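Local coordinates for protein ribokinase (Giardia lamblia, PDB 6WHJ) that probably phosphorylates D-ribose at O-5, using ATP and a divalent metal such as magnesium, to give D-ribose 5-phosphate, at residues B[39-44]-B[75-80]; B[59-64]-B[287-292]; B[154-159]-B[188-193]; B[218-223]-B[251-256]. All coordinates share one frame; numbering follows the deposited sequence.

Contact 1 of 4, residues B[39-44]-B[75-80]. With EDO (1,2-ethanediol), chain F.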
# COMPACT_ATOMS: atom_id res chain seq x y z
N SER B 39 -9.25 -2.69 -4.24
CA SER B 39 -8.88 -3.92 -3.54
C SER B 39 -9.30 -5.13 -4.37
O SER B 39 -10.42 -5.17 -4.89
CB SER B 39 -9.56 -3.96 -2.17
OG SER B 39 -9.40 -5.22 -1.58
N SER B 40 -8.41 -6.12 -4.47
CA SER B 40 -8.69 -7.24 -5.36
C SER B 40 -7.88 -8.47 -4.94
O SER B 40 -6.89 -8.37 -4.21
CB SER B 40 -8.43 -6.87 -6.82
OG SER B 40 -7.06 -6.97 -7.11
N HIS B 41 -8.32 -9.62 -5.43
CA HIS B 41 -7.64 -10.89 -5.18
C HIS B 41 -6.33 -10.98 -5.95
O HIS B 41 -6.24 -10.62 -7.12
CB HIS B 41 -8.55 -12.05 -5.61
CG HIS B 41 -9.78 -12.18 -4.78
ND1 HIS B 41 -9.74 -12.21 -3.40
CD2 HIS B 41 -11.09 -12.23 -5.12
CE1 HIS B 41 -10.98 -12.31 -2.93
NE2 HIS B 41 -11.81 -12.32 -3.95
N GLY B 42 -5.29 -11.45 -5.28
CA GLY B 42 -3.99 -11.61 -5.89
C GLY B 42 -3.27 -12.83 -5.34
O GLY B 42 -3.89 -13.81 -4.92
N GLY B 43 -1.95 -12.76 -5.34
CA GLY B 43 -1.12 -13.90 -5.03
C GLY B 43 -0.84 -14.67 -6.30
O GLY B 43 -1.77 -15.05 -7.02
N LYS B 44 0.43 -14.90 -6.61
CA LYS B 44 0.74 -15.62 -7.84
C LYS B 44 0.22 -17.06 -7.78
O LYS B 44 -0.19 -17.61 -8.80
CB LYS B 44 2.24 -15.57 -8.12
CG LYS B 44 2.62 -14.35 -8.89
CD LYS B 44 4.12 -14.13 -8.91
CE LYS B 44 4.45 -12.84 -9.63
NZ LYS B 44 3.55 -12.73 -10.81
N ASP B 75 -11.57 -15.46 4.97
CA ASP B 75 -12.91 -16.00 4.77
C ASP B 75 -13.41 -15.70 3.36
O ASP B 75 -14.01 -16.57 2.72
CB ASP B 75 -13.88 -15.41 5.79
CG ASP B 75 -13.55 -15.81 7.23
OD1 ASP B 75 -12.92 -16.86 7.45
OD2 ASP B 75 -13.95 -15.06 8.15
N GLU B 76 -13.12 -14.50 2.85
CA GLU B 76 -13.64 -14.12 1.54
C GLU B 76 -13.03 -14.95 0.42
O GLU B 76 -13.71 -15.25 -0.57
CB GLU B 76 -13.42 -12.63 1.28
CG GLU B 76 -14.15 -11.70 2.25
CD GLU B 76 -14.06 -10.23 1.88
OE1 GLU B 76 -14.78 -9.41 2.51
OE2 GLU B 76 -13.25 -9.89 0.98
N ILE B 77 -11.75 -15.33 0.53
CA ILE B 77 -11.15 -16.06 -0.57
C ILE B 77 -11.61 -17.52 -0.58
O ILE B 77 -11.78 -18.10 -1.66
CB ILE B 77 -9.61 -15.91 -0.56
CG1 ILE B 77 -9.01 -16.54 -1.82
CG2 ILE B 77 -8.99 -16.52 0.68
CD1 ILE B 77 -9.56 -15.93 -3.12
N LEU B 78 -11.84 -18.12 0.59
CA LEU B 78 -12.44 -19.46 0.61
C LEU B 78 -13.82 -19.44 -0.02
O LEU B 78 -14.18 -20.36 -0.77
CB LEU B 78 -12.56 -19.99 2.04
CG LEU B 78 -11.46 -20.88 2.58
CD1 LEU B 78 -10.26 -20.02 2.95
CD2 LEU B 78 -11.95 -21.67 3.77
N ALA B 79 -14.63 -18.43 0.31
CA ALA B 79 -15.94 -18.31 -0.31
C ALA B 79 -15.81 -18.07 -1.81
O ALA B 79 -16.59 -18.62 -2.60
CB ALA B 79 -16.73 -17.19 0.36
N HIS B 80 -14.82 -17.28 -2.21
CA HIS B 80 -14.63 -16.96 -3.62
C HIS B 80 -14.34 -18.22 -4.42
O HIS B 80 -14.87 -18.40 -5.53
CB HIS B 80 -13.50 -15.95 -3.79
CG HIS B 80 -13.29 -15.50 -5.20
ND1 HIS B 80 -14.31 -15.00 -5.99
CD2 HIS B 80 -12.17 -15.45 -5.97
CE1 HIS B 80 -13.82 -14.68 -7.17
NE2 HIS B 80 -12.53 -14.94 -7.19
C1 EDO F . 1.39 -10.76 -7.18
O1 EDO F . 2.62 -10.49 -6.50
C2 EDO F . 0.24 -10.03 -6.49
O2 EDO F . 0.39 -10.19 -5.07
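His41, near the end of strand 32-42, meets His80 and Ile77 on helix 72-84 through ring contacts alone, with no hydrogen bond across. The two imidazoles form an offset stack, centroids 4.5 Å apart and planes tilted by 23°. His41 CD2 lies over the rim of the His80 face, 3.5 Å from His80 CD2, while His41 NE2 comes to 3.7 Å from His80 CG. A CH-pi contact adds to this: Ile77 CD1 sits over one face of the His41 ring, 4.0 Å from its centroid and toward the ND1 side. With CG anti to its carbonyl carbon (chi1 -66°), His41 extends toward the helix, and a hydrogen bond between His41 ND1 and Tyr15 OH limits rotation of the ring. Farther along, the probable substrate site begins: Gly43 N, at the N-cap of helix 44-55, makes a weak 3.5 Å hydrogen bond to O2 of a 1,2-ethanediol, probably from the crystallisation liquor, which is also hydrogen-bonded to Asn16, Asp18 and Glu146. On the flank, strand 16-22 supplies Arg17, which touches His41 and salt-bridges Glu76, while the same Ile77 also packs on Val68 of strand 62-69.

Contact 2 of 4, residues B[59-64]-B[287-292]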
# COMPACT_ATOMS: atom_id res chain seq x y z
N PRO B 59 -13.82 -27.11 -14.02
CA PRO B 59 -12.85 -26.49 -13.08
C PRO B 59 -12.35 -27.43 -12.00
O PRO B 59 -11.28 -27.18 -11.44
CB PRO B 59 -13.63 -25.32 -12.48
CG PRO B 59 -14.78 -25.08 -13.40
CD PRO B 59 -15.09 -26.37 -14.09
N SER B 60 -13.06 -28.53 -11.71
CA SER B 60 -12.65 -29.39 -10.60
C SER B 60 -11.32 -30.10 -10.85
O SER B 60 -10.83 -30.78 -9.94
CB SER B 60 -13.75 -30.41 -10.29
OG SER B 60 -13.75 -31.46 -11.24
N ARG B 61 -10.73 -29.96 -12.03
CA ARG B 61 -9.42 -30.55 -12.31
C ARG B 61 -8.27 -29.73 -11.73
O ARG B 61 -7.14 -30.24 -11.66
CB ARG B 61 -9.23 -30.68 -13.82
CG ARG B 61 -10.45 -31.20 -14.55
CD ARG B 61 -10.07 -31.74 -15.92
NE ARG B 61 -9.58 -33.11 -15.82
CZ ARG B 61 -9.20 -33.84 -16.86
NH1 ARG B 61 -9.27 -33.35 -18.09
NH2 ARG B 61 -8.77 -35.08 -16.66
N ALA B 62 -8.52 -28.49 -11.34
CA ALA B 62 -7.53 -27.68 -10.66
C ALA B 62 -7.68 -27.84 -9.15
O ALA B 62 -8.76 -28.16 -8.64
CB ALA B 62 -7.66 -26.21 -11.05
N PHE B 63 -6.58 -27.61 -8.43
CA PHE B 63 -6.57 -27.76 -6.98
C PHE B 63 -5.58 -26.75 -6.43
O PHE B 63 -4.41 -26.76 -6.82
CB PHE B 63 -6.18 -29.20 -6.59
CG PHE B 63 -6.40 -29.52 -5.13
CD1 PHE B 63 -7.67 -29.72 -4.63
CD2 PHE B 63 -5.32 -29.68 -4.26
CE1 PHE B 63 -7.87 -30.02 -3.29
CE2 PHE B 63 -5.51 -29.98 -2.93
CZ PHE B 63 -6.79 -30.16 -2.45
N PHE B 64 -6.05 -25.85 -5.57
CA PHE B 64 -5.19 -24.81 -5.01
C PHE B 64 -4.80 -25.19 -3.59
O PHE B 64 -5.66 -25.60 -2.79
CB PHE B 64 -5.86 -23.44 -5.05
CG PHE B 64 -5.04 -22.35 -4.39
CD1 PHE B 64 -3.73 -22.11 -4.80
CD2 PHE B 64 -5.59 -21.54 -3.39
CE1 PHE B 64 -2.98 -21.12 -4.20
CE2 PHE B 64 -4.83 -20.54 -2.80
CZ PHE B 64 -3.53 -20.33 -3.20
N LEU B 287 -3.09 -32.28 -23.17
CA LEU B 287 -2.34 -33.00 -24.19
C LEU B 287 -1.77 -34.31 -23.65
O LEU B 287 -1.54 -35.25 -24.43
CB LEU B 287 -1.22 -32.11 -24.74
CG LEU B 287 -1.69 -30.89 -25.54
CD1 LEU B 287 -0.52 -29.96 -25.84
CD2 LEU B 287 -2.41 -31.30 -26.83
N ALA B 288 -1.53 -34.39 -22.34
CA ALA B 288 -1.06 -35.62 -21.72
C ALA B 288 -2.13 -36.69 -21.65
O ALA B 288 -1.80 -37.86 -21.42
CB ALA B 288 -0.53 -35.32 -20.32
N GLU B 289 -3.40 -36.34 -21.86
CA GLU B 289 -4.49 -37.31 -21.89
C GLU B 289 -4.92 -37.70 -23.29
O GLU B 289 -5.37 -38.83 -23.50
CB GLU B 289 -5.74 -36.75 -21.20
CG GLU B 289 -5.76 -36.73 -19.72
CD GLU B 289 -7.02 -36.07 -19.24
OE1 GLU B 289 -7.64 -35.33 -20.03
OE2 GLU B 289 -7.42 -36.32 -18.09
N GLU B 290 -4.79 -36.78 -24.24
CA GLU B 290 -5.27 -36.93 -25.60
C GLU B 290 -4.23 -37.57 -26.50
O GLU B 290 -4.22 -37.31 -27.71
CB GLU B 290 -5.66 -35.57 -26.15
CG GLU B 290 -6.72 -34.86 -25.33
CD GLU B 290 -6.88 -33.41 -25.73
OE1 GLU B 290 -6.17 -32.96 -26.66
OE2 GLU B 290 -7.70 -32.71 -25.09
N SER B 291 -3.39 -38.45 -25.96
CA SER B 291 -2.23 -38.91 -26.69
C SER B 291 -2.08 -40.41 -26.57
O SER B 291 -2.41 -41.01 -25.54
CB SER B 291 -0.95 -38.22 -26.19
OG SER B 291 0.20 -38.76 -26.81
N THR B 292 -1.58 -41.00 -27.65
CA THR B 292 -1.28 -42.43 -27.69
C THR B 292 -0.10 -42.77 -26.80
O THR B 292 -0.06 -43.84 -26.18
CB THR B 292 -0.99 -42.85 -29.12
OG1 THR B 292 -1.95 -42.24 -29.99
CG2 THR B 292 -1.05 -44.36 -29.26
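Arg61 and Glu289 form a surface salt bridge at the rim of the alpha/beta kinase fold, between the turn that leads into strand 62-69 and the loop that follows helix 272-287. The backbones stay well apart, with Arg61 CA and Glu289 CA 12.7 Å from each other, and the two long side chains span the gap from opposite directions. Each terminal nitrogen of the guanidinium faces one carboxylate oxygen. Arg61 NH1 donates to Glu289 OE1 at 3.2 Å, with an N-H...O angle of 156°; the oxygen lies close to the guanidinium plane and is approached on its syn side, somewhat out of the carboxylate plane. The second bond, from Arg61 NH2 to Glu289 OE2, is modelled at 2.3 Å, too short to be taken literally, so its exact length is doubtful. The two flat groups are twisted by 38°, and the pair is therefore not coplanar. Glu289 is extended beyond CG, whereas the arginine bends at chi3 (83°) to bring the edge of its guanidinium to the acid. Both residues also touch a crystal neighbour, and the lattice may influence their positions. Behind Arg61, backbone hydrogen bonds to Lys8 and Ile9 tie its main chain to the start of strand 9-12, and its side chain touches Leu56. Behind the other segment, Leu287 packs on Thr303 and Glu306 of helix 301-318. The arrangement is a two-point, end-on arginine-carboxylate pair, here linking two peripheral connections of a PfkB-family fold away from its predicted sites.

Contact 3 of 4, residues B[154-159]-B[188-193]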
# COMPACT_ATOMS: atom_id res chain seq x y z
N LEU B 154 10.79 -27.69 1.62
CA LEU B 154 10.03 -28.81 2.16
C LEU B 154 9.04 -29.33 1.13
O LEU B 154 8.91 -30.55 0.96
CB LEU B 154 9.32 -28.43 3.46
CG LEU B 154 10.16 -28.07 4.69
CD1 LEU B 154 9.26 -27.65 5.84
CD2 LEU B 154 11.05 -29.23 5.09
N PHE B 155 8.35 -28.43 0.41
CA PHE B 155 7.44 -28.90 -0.63
C PHE B 155 8.19 -29.57 -1.77
O PHE B 155 7.67 -30.52 -2.37
CB PHE B 155 6.59 -27.76 -1.19
CG PHE B 155 5.40 -27.43 -0.34
CD1 PHE B 155 4.38 -28.35 -0.18
CD2 PHE B 155 5.31 -26.20 0.30
CE1 PHE B 155 3.29 -28.06 0.61
CE2 PHE B 155 4.22 -25.90 1.09
CZ PHE B 155 3.21 -26.83 1.25
N VAL B 156 9.39 -29.08 -2.09
CA VAL B 156 10.22 -29.72 -3.11
C VAL B 156 10.48 -31.18 -2.75
O VAL B 156 10.40 -32.07 -3.61
CB VAL B 156 11.53 -28.93 -3.29
CG1 VAL B 156 12.61 -29.80 -3.90
CG2 VAL B 156 11.28 -27.70 -4.16
N GLU B 157 10.78 -31.45 -1.48
CA GLU B 157 11.01 -32.84 -1.09
C GLU B 157 9.74 -33.68 -1.23
O GLU B 157 9.81 -34.83 -1.68
CB GLU B 157 11.56 -32.90 0.33
CG GLU B 157 11.75 -34.31 0.84
CD GLU B 157 12.75 -35.11 0.01
OE1 GLU B 157 13.64 -34.51 -0.63
OE2 GLU B 157 12.63 -36.36 0.00
N VAL B 158 8.58 -33.11 -0.91
CA VAL B 158 7.34 -33.85 -1.11
C VAL B 158 7.16 -34.20 -2.57
O VAL B 158 6.82 -35.34 -2.92
CB VAL B 158 6.15 -33.03 -0.58
CG1 VAL B 158 4.84 -33.67 -1.00
CG2 VAL B 158 6.22 -32.90 0.93
N ILE B 159 7.41 -33.24 -3.46
CA ILE B 159 7.21 -33.46 -4.89
C ILE B 159 8.20 -34.50 -5.41
O ILE B 159 7.85 -35.37 -6.22
CB ILE B 159 7.33 -32.12 -5.63
CG1 ILE B 159 6.24 -31.17 -5.15
CG2 ILE B 159 7.20 -32.33 -7.13
CD1 ILE B 159 6.40 -29.75 -5.66
N LEU B 188 15.31 -26.37 -8.86
CA LEU B 188 15.43 -26.83 -10.23
C LEU B 188 15.75 -28.32 -10.33
O LEU B 188 15.43 -28.94 -11.35
CB LEU B 188 16.51 -26.03 -10.97
CG LEU B 188 16.11 -24.64 -11.48
CD1 LEU B 188 17.34 -23.80 -11.81
CD2 LEU B 188 15.26 -24.80 -12.72
N SER B 189 16.34 -28.93 -9.30
CA SER B 189 16.74 -30.33 -9.39
C SER B 189 15.55 -31.27 -9.51
O SER B 189 15.72 -32.41 -9.95
CB SER B 189 17.58 -30.72 -8.19
OG SER B 189 16.86 -30.47 -6.99
N ILE B 190 14.35 -30.83 -9.15
CA ILE B 190 13.15 -31.62 -9.39
C ILE B 190 12.19 -30.92 -10.32
O ILE B 190 11.12 -31.46 -10.61
CB ILE B 190 12.42 -31.99 -8.07
CG1 ILE B 190 11.84 -30.73 -7.44
CG2 ILE B 190 13.37 -32.74 -7.11
CD1 ILE B 190 10.66 -31.00 -6.54
N THR B 191 12.56 -29.74 -10.82
CA THR B 191 11.75 -29.05 -11.80
C THR B 191 11.82 -29.78 -13.14
O THR B 191 12.90 -30.19 -13.58
CB THR B 191 12.23 -27.61 -11.98
OG1 THR B 191 12.01 -26.87 -10.77
CG2 THR B 191 11.49 -26.93 -13.14
N ASP B 192 10.66 -29.96 -13.76
CA ASP B 192 10.62 -30.53 -15.09
C ASP B 192 10.55 -29.47 -16.17
O ASP B 192 11.20 -29.60 -17.21
CB ASP B 192 9.42 -31.48 -15.20
CG ASP B 192 9.51 -32.64 -14.22
OD1 ASP B 192 8.72 -32.67 -13.25
OD2 ASP B 192 10.38 -33.50 -14.42
N ILE B 193 9.76 -28.42 -15.94
CA ILE B 193 9.59 -27.30 -16.87
C ILE B 193 9.76 -25.99 -16.11
O ILE B 193 8.98 -25.70 -15.19
CB ILE B 193 8.22 -27.35 -17.56
CG1 ILE B 193 8.06 -28.66 -18.34
CG2 ILE B 193 8.02 -26.11 -18.44
CD1 ILE B 193 6.67 -28.93 -18.84
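Ile190 directs its CD1 methyl at helix 149-165 and meets Val156 and Ile159 there, residues a little under one helical turn apart. Ile190 CD1 is 3.5 Å from Val156 CG1 and 3.6 Å from Ile159 CB. The next carbon of the isoleucine, CG1, also lies 3.7 Å from Val156 CG1, so two successive carbons of Ile190 touch the same valine methyl. CG1 of Ile190 stands between the backbone N and the carbonyl carbon (chi1 68°), a placement that carries the methyl across to the helix. The Ile190 side chain crosses Val156 at a slant and Ile159 at about a right angle. The side chains meet through apolar groups, with no hydrogen bond across; Ile190 CD1 also lies against the Val156 carbonyl O. All three side chains are buried. Helix 149-165 is the crossover helix of a beta-alpha-beta unit, connecting the parallel neighbours 140-143 and 170-173 in the main sheet. Residues 189-192 belong to the next connection, between helix 184-188 and strand 193-194. Thus the helix of one unit packs against the run-in to the following strand. In the second shell, Ile159 rests on Val141 and Met143 of strand 140-143, while Ile190 also touches Phe171 of strand 170-173. Polar bonds fix the backbone here: Ile190 O accepts a hydrogen bond from Lys163 NZ, about one turn beyond Ile159 on the helix. Lys163 NZ also forms a salt bridge with Asp192 OD1, and Asp192 OD2 pairs with Lys234. Thr191 O is hydrogen-bonded to Ser232 OG.

Contact 4 of 4, residues B[218-223]-B[251-256]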
# COMPACT_ATOMS: atom_id res chain seq x y z
N MET B 218 23.26 -16.15 -25.66
CA MET B 218 23.01 -15.91 -24.25
C MET B 218 22.00 -16.90 -23.69
O MET B 218 22.15 -17.37 -22.55
CB MET B 218 22.51 -14.48 -24.05
CG MET B 218 23.28 -13.70 -23.01
SD MET B 218 23.43 -14.61 -21.46
CE MET B 218 25.16 -14.33 -21.09
N MET B 219 20.96 -17.25 -24.46
CA MET B 219 19.98 -18.19 -23.92
C MET B 219 20.56 -19.59 -23.79
O MET B 219 20.15 -20.33 -22.88
CB MET B 219 18.69 -18.19 -24.74
CG MET B 219 17.77 -17.04 -24.33
SD MET B 219 16.21 -16.96 -25.21
CE MET B 219 16.33 -15.35 -25.97
N LYS B 220 21.49 -19.98 -24.67
CA LYS B 220 22.11 -21.30 -24.51
C LYS B 220 22.86 -21.38 -23.19
O LYS B 220 22.69 -22.34 -22.42
CB LYS B 220 23.06 -21.61 -25.66
CG LYS B 220 24.17 -22.56 -25.23
CD LYS B 220 24.62 -23.49 -26.32
CE LYS B 220 25.55 -24.58 -25.80
NZ LYS B 220 26.91 -24.07 -25.41
N ALA B 221 23.64 -20.35 -22.87
CA ALA B 221 24.36 -20.35 -21.60
C ALA B 221 23.39 -20.34 -20.43
O ALA B 221 23.65 -20.99 -19.41
CB ALA B 221 25.29 -19.14 -21.53
N LEU B 222 22.25 -19.65 -20.56
CA LEU B 222 21.28 -19.63 -19.47
C LEU B 222 20.62 -21.00 -19.29
O LEU B 222 20.51 -21.50 -18.16
CB LEU B 222 20.23 -18.55 -19.70
CG LEU B 222 20.75 -17.11 -19.66
CD1 LEU B 222 19.68 -16.14 -20.17
CD2 LEU B 222 21.23 -16.73 -18.27
N VAL B 223 20.20 -21.63 -20.39
CA VAL B 223 19.64 -22.98 -20.32
C VAL B 223 20.70 -23.94 -19.80
O VAL B 223 20.40 -24.86 -19.03
CB VAL B 223 19.11 -23.42 -21.70
CG1 VAL B 223 18.66 -24.87 -21.66
CG2 VAL B 223 17.97 -22.51 -22.15
N LYS B 251 19.99 -30.05 -22.97
CA LYS B 251 20.95 -30.98 -23.57
C LYS B 251 21.09 -30.82 -25.08
O LYS B 251 22.21 -30.72 -25.59
CB LYS B 251 20.61 -32.45 -23.28
CG LYS B 251 20.33 -32.80 -21.81
CD LYS B 251 21.46 -32.39 -20.88
CE LYS B 251 21.05 -32.56 -19.42
NZ LYS B 251 21.63 -31.51 -18.54
N SER B 252 19.97 -30.75 -25.81
CA SER B 252 20.00 -30.62 -27.27
C SER B 252 19.82 -29.19 -27.75
O SER B 252 20.28 -28.85 -28.84
CB SER B 252 18.91 -31.47 -27.92
OG SER B 252 17.62 -30.95 -27.63
N TYR B 253 19.15 -28.36 -26.95
CA TYR B 253 18.84 -26.96 -27.26
C TYR B 253 17.95 -26.80 -28.49
O TYR B 253 17.97 -25.75 -29.14
CB TYR B 253 20.13 -26.13 -27.39
CG TYR B 253 21.00 -26.28 -26.16
CD1 TYR B 253 20.63 -25.69 -24.96
CD2 TYR B 253 22.15 -27.06 -26.18
CE1 TYR B 253 21.40 -25.85 -23.83
CE2 TYR B 253 22.93 -27.22 -25.05
CZ TYR B 253 22.55 -26.62 -23.87
OH TYR B 253 23.31 -26.79 -22.74
N GLU B 254 17.11 -27.80 -28.79
CA GLU B 254 16.04 -27.56 -29.75
C GLU B 254 15.14 -26.45 -29.24
O GLU B 254 14.88 -26.34 -28.04
CB GLU B 254 15.22 -28.83 -30.03
CG GLU B 254 15.85 -29.76 -31.04
CD GLU B 254 15.78 -29.17 -32.45
OE1 GLU B 254 16.79 -29.28 -33.19
OE2 GLU B 254 14.73 -28.59 -32.80
N SER B 255 14.72 -25.59 -30.16
CA SER B 255 14.01 -24.38 -29.80
C SER B 255 12.71 -24.29 -30.59
O SER B 255 12.66 -24.69 -31.76
CB SER B 255 14.92 -23.16 -30.03
OG SER B 255 14.22 -21.94 -30.04
N ARG B 256 11.65 -23.79 -29.94
CA ARG B 256 10.40 -23.46 -30.60
C ARG B 256 10.00 -22.04 -30.19
O ARG B 256 9.94 -21.73 -29.00
CB ARG B 256 9.29 -24.46 -30.23
CG ARG B 256 9.53 -25.90 -30.73
CD ARG B 256 9.65 -25.98 -32.25
NE ARG B 256 9.69 -27.35 -32.74
CZ ARG B 256 10.79 -28.08 -32.89
NH1 ARG B 256 11.99 -27.59 -32.59
NH2 ARG B 256 10.71 -29.32 -33.35
O HOH W 1 21.42 -27.48 -21.06
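Lys220 on helix 216-228 and Tyr253 in the connection between strands 245-249 and 255-258 mark the closest backbone approach, with CA atoms 7.1 Å apart. The two strands are antiparallel neighbours at one margin of the main sheet, so residues 251-254 belong to the connection of a beta-hairpin that folds beside the helix. Tyr253 has a left-handed backbone conformation (phi 63°, psi 28°), and its side chain sets off toward the helix. The phenol ring meets two helix residues less than one turn apart, one over a face and one at an edge. The aliphatic part of Lys220 lies over the face: CD stands above the ring centre, and CE, in an off-centre CH-pi contact, is 4.3 Å from the centroid and 3.8 Å from Tyr253 CE2. The lysine's ammonium group is paired with Glu224 on the same helix. Val223 approaches differently, at the ring edge and near its plane, with CG1 3.6 Å from Tyr253 CE1. On its inner side Val223 packs on Val248 and Phe238 of the sheet, so one buried valine touches both the hairpin connection and the strands beneath. Within the hairpin, Arg256 NH1 forms a salt bridge with Glu254 OE2 at 2.9 Å, nearly in the guanidinium plane, and Arg256 NE has a second acidic partner in Asp302 near the start of helix 301-318. At the far end of the tyrosine, a water is hydrogen-bonded to Tyr253 OH at 2.6 Å and donates a weak bond, 3.5 Å, to Val223 O.

Overall arrangement
All four contacts lie in one PfkB-family chain. Contacts 1 and 2 interleave along the sequence: strand 62-69, whose start lies in contact 2, leads into helix 72-84 of contact 1, although their centres are about 24 Å apart. Contacts 3 and 4 follow one another in the chain between the two segments of contact 2, with centres about 21 Å apart. Contacts 1 and 4, centres about 38 Å apart, lie on opposite sides of the chain's centre. The main sheet relates contacts 2, 3 and 4 through strands 62-69, 193-194 and 255-258. Contact 1 joins the smaller four-stranded sheet to helix 72-84 and borders the predicted substrate site, whereas contacts 2 and 3 join parts of the fold away from the predicted sites.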